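Local atomic coordinates of ferric enterobactin receptor PIRA (Pseudomonas aeruginosa, PDB entry 5FP2), a protein that probably takes up ferric siderophores such as ferric enterobactin across the bacterial outer membrane, as a TonB-dependent receptor. Residues K377-S385 / L475-L483; K410-D420 / T431-D441. All coordinates share one frame; numbering follows the deposited sequence.

Contacts 1 and 2 share one region of the barrel wall. Strand 367-381 of contact 1 neighbours strand 408-423 of contact 2; segments 377-385 and 410-420 meet where Glu-378 N approaches Ala-411 O at 3.0 Å, a probable hydrogen bond. Contact 2 is wall itself, an antiparallel pair held by backbone bonds, with leucines and Val-418 on the outer face, joined toward one end by Arg-414 and Asp-438, and Arg-435, Asp-437 and Glu-419 on the face toward the plug. In contact 1 a loop lies against the wall through side chains, with a leucine methyl against two tyrosines and one phenol-carboxylate bond. Leu-475 packs on Ala-411, so the loop covers part of both strands; each contact is partly buried.

Contact 1 of 2, residues K377-S385 / L475-L483; sequences KETLNDPSS and LYQSNPNYL
Leu-380 and Leu-475 stand 7.4 Å apart between CA atoms, whereas Ser-385 and Tyr-482 close to 4.5 Å, so the loop 475-483 converges on the chain where strand 367-381 gives way to loop. Leu-380 is the centre of the meeting. Its CB touches CD1 of Leu-475 at 3.6 Å, and chi1 of Leu-380 at 176° turns CG away from the backbone N, so that CD2 lies in the angle between two tyrosine rings. CD2 of Leu-380 sits over one face of the Tyr-476 ring, 3.9 Å from the centroid and 20° off the normal, in a CH-pi contact. The same Leu-380 methyl meets CZ of Tyr-482 at 3.6 Å, but obliquely. Asp-382 then grips the far end of Tyr-476: the phenol OH donates to Asp-382 OD2 over 2.6 Å, reaching it on the anti side and 19° out of the carboxylate plane. Ring and carboxylate stand nearly perpendicular. Asp-382 OD1 accepts from N of Ser-384 at 2.7 Å in an Asx turn, which ties the carboxylate to the chain as it leaves the strand. Tyr-482 presents ring edge to the carbonyl oxygens of Asp-382 and Ser-384, and its OH is hydrogen-bonded to Ser-409 OG, at the start of strand 408-423, and Pro-407 O just before it. In TonB-dependent receptors such long loops lie outside the cell, and this one folds back onto the barrel rim. With both carboxylate oxygens of the buried Asp-382 engaged, the phenol bond and the turn may favour its charged form beside the apolar cluster.

Contact 2 of 2, residues K410-D420 / T431-D441; sequences KAEIRALYVED and TPGLRLDDHSD
Tyr-417 and Arg-435 form a non-hydrogen-bonded pair between strands 410-420 and 431-439, whose axes run antiparallel at 178° and approach to 4.6 Å. From CB outward, Arg-435 rises from the sheet face it shares with Tyr-417 and Ala-415. CB of Arg-435 lies 3.7 Å from CB of Tyr-417, and CG of Arg-435 passes O of Leu-416 at 3.5 Å. An extended chain (chi1 179°) carries the guanidinium off the wall to the inner side, above Ala-415. NE is in a salt bridge with OD2 of Asp-437, modelled too short for its length to be trusted; Arg-435 NH2 donates to the syn lone pair of Asp-437 OD1 at 3.2 Å, somewhat tilted from the guanidinium plane. CB of Ala-415 lies over one guanidinium face, 3.7 Å from Arg-435 NH2. Arg-435 NH1 comes 3.4 Å from CD2 of Tyr-417; ring and guanidinium planes are only 11° apart, though the approach is oblique. NH1 also salt-bridges Glu-374 on strand 367-381, across strand 408-423. This is a hairpin of the 22-stranded TonB-dependent receptor barrel, and Tyr-417 also touches Arg-144 of the plug. Leu-416, Val-418, Leu-434 and Leu-436 point to the other face, where they probably meet lipid. Paired backbone bonds join Arg-414 to Asp-438 and Leu-416 to Leu-436. Beyond the strand end, OG of Ser-440 accepts from N of Glu-412 at 3.0 Å, and Ser-440 N returns a bond to Glu-412 O.

Contact 1 of 2, residues K377-S385 / L475-L483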
# COMPACT_ATOMS: atom_id res chain seq x y z
N LYS A 377 4.37 20.00 5.82
CA LYS A 377 3.37 21.04 5.93
C LYS A 377 2.22 20.68 5.03
O LYS A 377 2.44 20.20 3.93
CB LYS A 377 3.97 22.39 5.53
CG LYS A 377 3.09 23.59 5.82
CD LYS A 377 3.86 24.88 5.60
CE LYS A 377 2.98 26.12 5.55
NZ LYS A 377 3.74 27.36 5.22
N GLU A 378 0.99 20.88 5.49
CA GLU A 378 -0.18 20.73 4.63
C GLU A 378 -1.09 21.93 4.76
O GLU A 378 -1.32 22.43 5.85
CB GLU A 378 -0.96 19.49 4.97
CG GLU A 378 -0.19 18.50 5.83
CD GLU A 378 -1.12 17.49 6.45
OE1 GLU A 378 -1.88 17.89 7.37
OE2 GLU A 378 -1.18 16.36 5.92
N THR A 379 -1.54 22.44 3.61
CA THR A 379 -2.40 23.60 3.56
C THR A 379 -3.69 23.24 2.86
O THR A 379 -3.69 22.50 1.88
CB THR A 379 -1.73 24.72 2.77
OG1 THR A 379 -1.41 24.21 1.47
CG2 THR A 379 -0.46 25.20 3.45
N LEU A 380 -4.80 23.80 3.33
CA LEU A 380 -6.09 23.57 2.73
C LEU A 380 -6.84 24.88 2.51
O LEU A 380 -7.04 25.66 3.44
CB LEU A 380 -6.93 22.66 3.62
CG LEU A 380 -8.35 22.45 3.09
CD1 LEU A 380 -8.35 21.37 2.03
CD2 LEU A 380 -9.31 22.10 4.22
N ASN A 381 -7.30 25.07 1.28
CA ASN A 381 -8.16 26.19 0.96
C ASN A 381 -9.47 25.72 0.35
O ASN A 381 -9.48 25.03 -0.66
CB ASN A 381 -7.44 27.12 -0.01
CG ASN A 381 -8.23 28.37 -0.31
OD1 ASN A 381 -9.03 28.83 0.51
ND2 ASN A 381 -8.01 28.93 -1.48
N ASP A 382 -10.57 26.08 1.00
CA ASP A 382 -11.90 25.60 0.63
C ASP A 382 -12.93 26.58 1.19
O ASP A 382 -13.14 26.64 2.40
CB ASP A 382 -12.13 24.19 1.20
CG ASP A 382 -13.48 23.59 0.79
OD1 ASP A 382 -14.43 24.36 0.54
OD2 ASP A 382 -13.57 22.35 0.73
N PRO A 383 -13.52 27.41 0.32
CA PRO A 383 -14.52 28.36 0.79
C PRO A 383 -15.92 27.76 0.95
O PRO A 383 -16.91 28.47 0.79
CB PRO A 383 -14.56 29.43 -0.30
CG PRO A 383 -13.27 29.28 -1.04
CD PRO A 383 -12.95 27.82 -0.97
N SER A 384 -16.00 26.45 1.18
CA SER A 384 -17.20 25.87 1.78
C SER A 384 -17.00 25.70 3.28
O SER A 384 -16.36 24.76 3.74
CB SER A 384 -17.54 24.53 1.11
OG SER A 384 -17.96 24.73 -0.23
N SER A 385 -17.46 26.69 4.04
CA SER A 385 -17.19 26.75 5.47
C SER A 385 -18.06 27.81 6.14
O SER A 385 -17.61 28.92 6.42
CB SER A 385 -15.70 27.05 5.71
OG SER A 385 -15.22 28.01 4.80
N LEU A 475 -7.25 18.38 8.75
CA LEU A 475 -7.68 19.76 8.87
C LEU A 475 -9.20 19.89 8.88
O LEU A 475 -9.74 20.89 9.38
CB LEU A 475 -7.09 20.61 7.74
CG LEU A 475 -5.61 20.38 7.46
CD1 LEU A 475 -5.11 21.35 6.41
CD2 LEU A 475 -4.79 20.51 8.73
N TYR A 476 -9.90 18.92 8.30
CA TYR A 476 -11.35 19.02 8.18
C TYR A 476 -11.98 18.75 9.53
O TYR A 476 -12.93 19.42 9.92
CB TYR A 476 -11.87 18.06 7.11
CG TYR A 476 -11.95 18.70 5.72
CD1 TYR A 476 -12.84 19.74 5.46
CD2 TYR A 476 -11.12 18.28 4.68
CE1 TYR A 476 -12.90 20.33 4.20
CE2 TYR A 476 -11.18 18.87 3.43
CZ TYR A 476 -12.08 19.89 3.19
OH TYR A 476 -12.17 20.49 1.95
N GLN A 477 -11.32 17.87 10.28
CA GLN A 477 -11.86 17.30 11.53
C GLN A 477 -11.48 18.13 12.74
O GLN A 477 -12.18 18.11 13.76
CB GLN A 477 -11.29 15.91 11.75
CG GLN A 477 -11.63 14.94 10.64
CD GLN A 477 -10.79 13.68 10.68
OE1 GLN A 477 -9.59 13.74 10.90
NE2 GLN A 477 -11.45 12.54 10.54
N SER A 478 -10.35 18.83 12.63
CA SER A 478 -9.82 19.57 13.76
C SER A 478 -10.25 21.04 13.72
O SER A 478 -9.96 21.80 14.64
CB SER A 478 -8.29 19.45 13.82
OG SER A 478 -7.67 20.18 12.77
N ASN A 479 -11.02 21.42 12.70
CA ASN A 479 -11.39 22.82 12.53
C ASN A 479 -12.91 22.99 12.47
O ASN A 479 -13.54 22.54 11.52
CB ASN A 479 -10.75 23.39 11.26
CG ASN A 479 -11.04 24.87 11.08
OD1 ASN A 479 -11.50 25.55 12.00
ND2 ASN A 479 -10.78 25.37 9.87
N PRO A 480 -13.48 23.67 13.47
CA PRO A 480 -14.93 23.81 13.59
C PRO A 480 -15.57 24.65 12.50
O PRO A 480 -16.80 24.69 12.39
CB PRO A 480 -15.12 24.50 14.95
CG PRO A 480 -13.83 24.33 15.67
CD PRO A 480 -12.77 24.27 14.62
N ASN A 481 -14.76 25.37 11.73
CA ASN A 481 -15.29 26.25 10.71
C ASN A 481 -15.72 25.50 9.46
O ASN A 481 -16.57 25.98 8.71
CB ASN A 481 -14.25 27.30 10.37
CG ASN A 481 -13.83 28.10 11.58
OD1 ASN A 481 -14.43 27.97 12.66
ND2 ASN A 481 -12.79 28.93 11.43
N TYR A 482 -15.17 24.31 9.25
CA TYR A 482 -15.53 23.50 8.09
C TYR A 482 -16.77 22.66 8.36
O TYR A 482 -16.81 21.89 9.32
CB TYR A 482 -14.39 22.58 7.69
CG TYR A 482 -13.21 23.30 7.11
CD1 TYR A 482 -13.37 24.24 6.08
CD2 TYR A 482 -11.93 23.09 7.60
CE1 TYR A 482 -12.29 24.94 5.56
CE2 TYR A 482 -10.84 23.77 7.08
CZ TYR A 482 -11.03 24.69 6.05
OH TYR A 482 -9.94 25.35 5.52
N LEU A 483 -17.74 22.76 7.46
CA LEU A 483 -18.95 21.95 7.53
C LEU A 483 -19.17 21.15 6.24
O LEU A 483 -19.20 21.71 5.14
CB LEU A 483 -20.16 22.84 7.85
CG LEU A 483 -20.02 24.32 7.49
CD1 LEU A 483 -20.28 24.53 6.01
CD2 LEU A 483 -20.93 25.19 8.34

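Contact 2 of 2, residues K410-D420 / T431-D441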
# COMPACT_ATOMS: atom_id res chain seq x y z
N LYS A 410 -3.79 25.47 7.93
CA LYS A 410 -2.46 24.89 7.87
C LYS A 410 -2.19 23.91 9.02
O LYS A 410 -2.99 23.76 9.95
CB LYS A 410 -1.40 25.99 7.90
CG LYS A 410 -1.90 27.36 7.44
CD LYS A 410 -0.99 28.50 7.86
CE LYS A 410 -1.26 29.77 7.09
NZ LYS A 410 -2.67 30.25 7.23
N ALA A 411 -1.08 23.19 8.89
CA ALA A 411 -0.59 22.29 9.92
C ALA A 411 0.84 21.92 9.55
O ALA A 411 1.15 21.69 8.38
CB ALA A 411 -1.46 21.04 10.00
N GLU A 412 1.73 21.89 10.54
CA GLU A 412 3.10 21.46 10.33
C GLU A 412 3.34 20.18 11.14
O GLU A 412 2.71 19.99 12.18
CB GLU A 412 4.09 22.55 10.77
CG GLU A 412 3.87 23.90 10.07
CD GLU A 412 5.12 24.77 9.97
OE1 GLU A 412 5.88 24.90 10.96
OE2 GLU A 412 5.34 25.38 8.90
N ILE A 413 4.21 19.31 10.65
CA ILE A 413 4.57 18.09 11.38
C ILE A 413 6.09 17.96 11.42
O ILE A 413 6.74 18.05 10.38
CB ILE A 413 3.99 16.83 10.70
CG1 ILE A 413 2.46 16.82 10.77
CG2 ILE A 413 4.56 15.56 11.33
CD1 ILE A 413 1.79 17.49 9.58
N ARG A 414 6.65 17.79 12.61
CA ARG A 414 8.06 17.45 12.75
C ARG A 414 8.17 16.05 13.34
O ARG A 414 7.37 15.67 14.19
CB ARG A 414 8.75 18.46 13.67
CG ARG A 414 8.97 19.81 13.01
CD ARG A 414 9.46 20.89 13.98
NE ARG A 414 9.50 22.20 13.32
CZ ARG A 414 8.49 23.08 13.35
NH1 ARG A 414 7.38 22.80 14.04
NH2 ARG A 414 8.60 24.24 12.73
N ALA A 415 9.17 15.29 12.91
CA ALA A 415 9.44 14.02 13.58
C ALA A 415 10.91 13.60 13.53
O ALA A 415 11.65 13.97 12.61
CB ALA A 415 8.54 12.92 13.02
N LEU A 416 11.32 12.91 14.59
CA LEU A 416 12.51 12.07 14.56
C LEU A 416 12.07 10.65 14.78
O LEU A 416 11.16 10.41 15.58
CB LEU A 416 13.44 12.40 15.72
CG LEU A 416 14.28 13.65 15.67
CD1 LEU A 416 13.36 14.86 15.57
CD2 LEU A 416 15.13 13.67 16.93
N TYR A 417 12.87 9.71 14.29
CA TYR A 417 12.77 8.33 14.73
C TYR A 417 14.12 7.62 14.72
O TYR A 417 15.05 8.00 14.01
CB TYR A 417 11.74 7.57 13.88
CG TYR A 417 12.11 7.45 12.43
CD1 TYR A 417 13.06 6.53 12.01
CD2 TYR A 417 11.56 8.31 11.47
CE1 TYR A 417 13.45 6.46 10.68
CE2 TYR A 417 11.97 8.27 10.14
CZ TYR A 417 12.90 7.33 9.75
OH TYR A 417 13.28 7.23 8.43
N VAL A 418 14.26 6.65 15.62
CA VAL A 418 15.44 5.79 15.72
C VAL A 418 14.97 4.35 15.76
O VAL A 418 14.12 3.99 16.56
CB VAL A 418 16.22 6.06 17.01
CG1 VAL A 418 17.54 5.30 16.99
CG2 VAL A 418 16.46 7.55 17.22
N GLU A 419 15.49 3.53 14.85
CA GLU A 419 15.32 2.11 14.96
C GLU A 419 16.74 1.57 14.98
O GLU A 419 17.63 2.12 14.34
CB GLU A 419 14.52 1.56 13.77
CG GLU A 419 14.19 0.07 13.82
CD GLU A 419 13.65 -0.47 12.51
OE1 GLU A 419 12.41 -0.41 12.31
OE2 GLU A 419 14.44 -0.99 11.68
N ASP A 420 16.97 0.57 15.82
CA ASP A 420 18.22 -0.15 15.78
C ASP A 420 17.95 -1.64 15.68
O ASP A 420 17.39 -2.25 16.59
CB ASP A 420 19.05 0.14 17.03
CG ASP A 420 20.47 -0.38 16.92
OD1 ASP A 420 20.84 -0.88 15.83
OD2 ASP A 420 21.21 -0.32 17.93
N THR A 431 15.01 -5.51 17.86
CA THR A 431 14.90 -4.27 17.09
C THR A 431 14.04 -3.25 17.83
O THR A 431 12.85 -3.13 17.57
CB THR A 431 14.22 -4.54 15.74
OG1 THR A 431 14.91 -5.61 15.08
CG2 THR A 431 14.22 -3.30 14.85
N PRO A 432 14.63 -2.55 18.81
CA PRO A 432 13.94 -1.43 19.42
C PRO A 432 13.93 -0.19 18.52
O PRO A 432 14.80 -0.03 17.66
CB PRO A 432 14.78 -1.14 20.67
CG PRO A 432 16.15 -1.62 20.32
CD PRO A 432 15.91 -2.85 19.48
N GLY A 433 12.97 0.70 18.76
CA GLY A 433 12.90 1.97 18.07
C GLY A 433 11.96 2.93 18.77
O GLY A 433 11.07 2.51 19.51
N LEU A 434 12.18 4.22 18.59
CA LEU A 434 11.30 5.23 19.16
C LEU A 434 11.05 6.27 18.08
O LEU A 434 11.92 6.53 17.26
CB LEU A 434 11.97 5.86 20.37
CG LEU A 434 11.27 7.03 21.07
CD1 LEU A 434 9.97 6.59 21.71
CD2 LEU A 434 12.19 7.64 22.11
N ARG A 435 9.83 6.81 18.02
CA ARG A 435 9.54 7.87 17.07
C ARG A 435 8.82 9.01 17.77
O ARG A 435 7.69 8.83 18.26
CB ARG A 435 8.66 7.37 15.93
CG ARG A 435 8.29 8.46 14.92
CD ARG A 435 7.35 7.97 13.84
NE ARG A 435 6.82 9.05 13.01
CZ ARG A 435 7.23 9.33 11.77
NH1 ARG A 435 8.20 8.63 11.21
NH2 ARG A 435 6.67 10.32 11.09
N LEU A 436 9.41 10.21 17.67
CA LEU A 436 8.76 11.42 18.16
C LEU A 436 8.06 12.16 17.03
O LEU A 436 8.68 12.54 16.06
CB LEU A 436 9.78 12.35 18.81
CG LEU A 436 9.20 13.68 19.27
CD1 LEU A 436 7.97 13.47 20.16
CD2 LEU A 436 10.27 14.46 20.01
N ASP A 437 6.75 12.34 17.16
CA ASP A 437 5.98 13.08 16.17
C ASP A 437 5.43 14.33 16.83
O ASP A 437 4.60 14.24 17.73
CB ASP A 437 4.82 12.24 15.61
CG ASP A 437 5.17 11.55 14.30
OD1 ASP A 437 5.31 12.26 13.27
OD2 ASP A 437 5.29 10.30 14.29
N ASP A 438 5.91 15.50 16.41
CA ASP A 438 5.39 16.75 16.96
C ASP A 438 4.44 17.40 15.99
O ASP A 438 4.79 17.68 14.84
CB ASP A 438 6.51 17.72 17.32
CG ASP A 438 5.99 18.99 17.94
OD1 ASP A 438 4.98 18.92 18.68
OD2 ASP A 438 6.57 20.07 17.68
N HIS A 439 3.24 17.71 16.47
CA HIS A 439 2.18 18.21 15.61
C HIS A 439 1.81 19.63 16.01
O HIS A 439 1.75 19.96 17.19
CB HIS A 439 0.96 17.30 15.72
CG HIS A 439 -0.01 17.45 14.59
ND1 HIS A 439 -0.84 18.54 14.48
CD2 HIS A 439 -0.31 16.64 13.55
CE1 HIS A 439 -1.60 18.41 13.40
NE2 HIS A 439 -1.29 17.27 12.82
N SER A 440 1.54 20.48 15.02
CA SER A 440 1.35 21.90 15.29
C SER A 440 0.08 22.14 16.10
O SER A 440 0.07 22.99 16.99
CB SER A 440 1.29 22.67 13.97
OG SER A 440 0.23 22.20 13.16
N ASP A 441 -0.99 21.43 15.77
CA ASP A 441 -2.24 21.53 16.52
C ASP A 441 -2.22 20.73 17.83
O ASP A 441 -2.84 21.14 18.80
CB ASP A 441 -3.42 21.05 15.67
CG ASP A 441 -3.63 21.89 14.43
OD1 ASP A 441 -2.76 21.86 13.52
OD2 ASP A 441 -4.69 22.54 14.33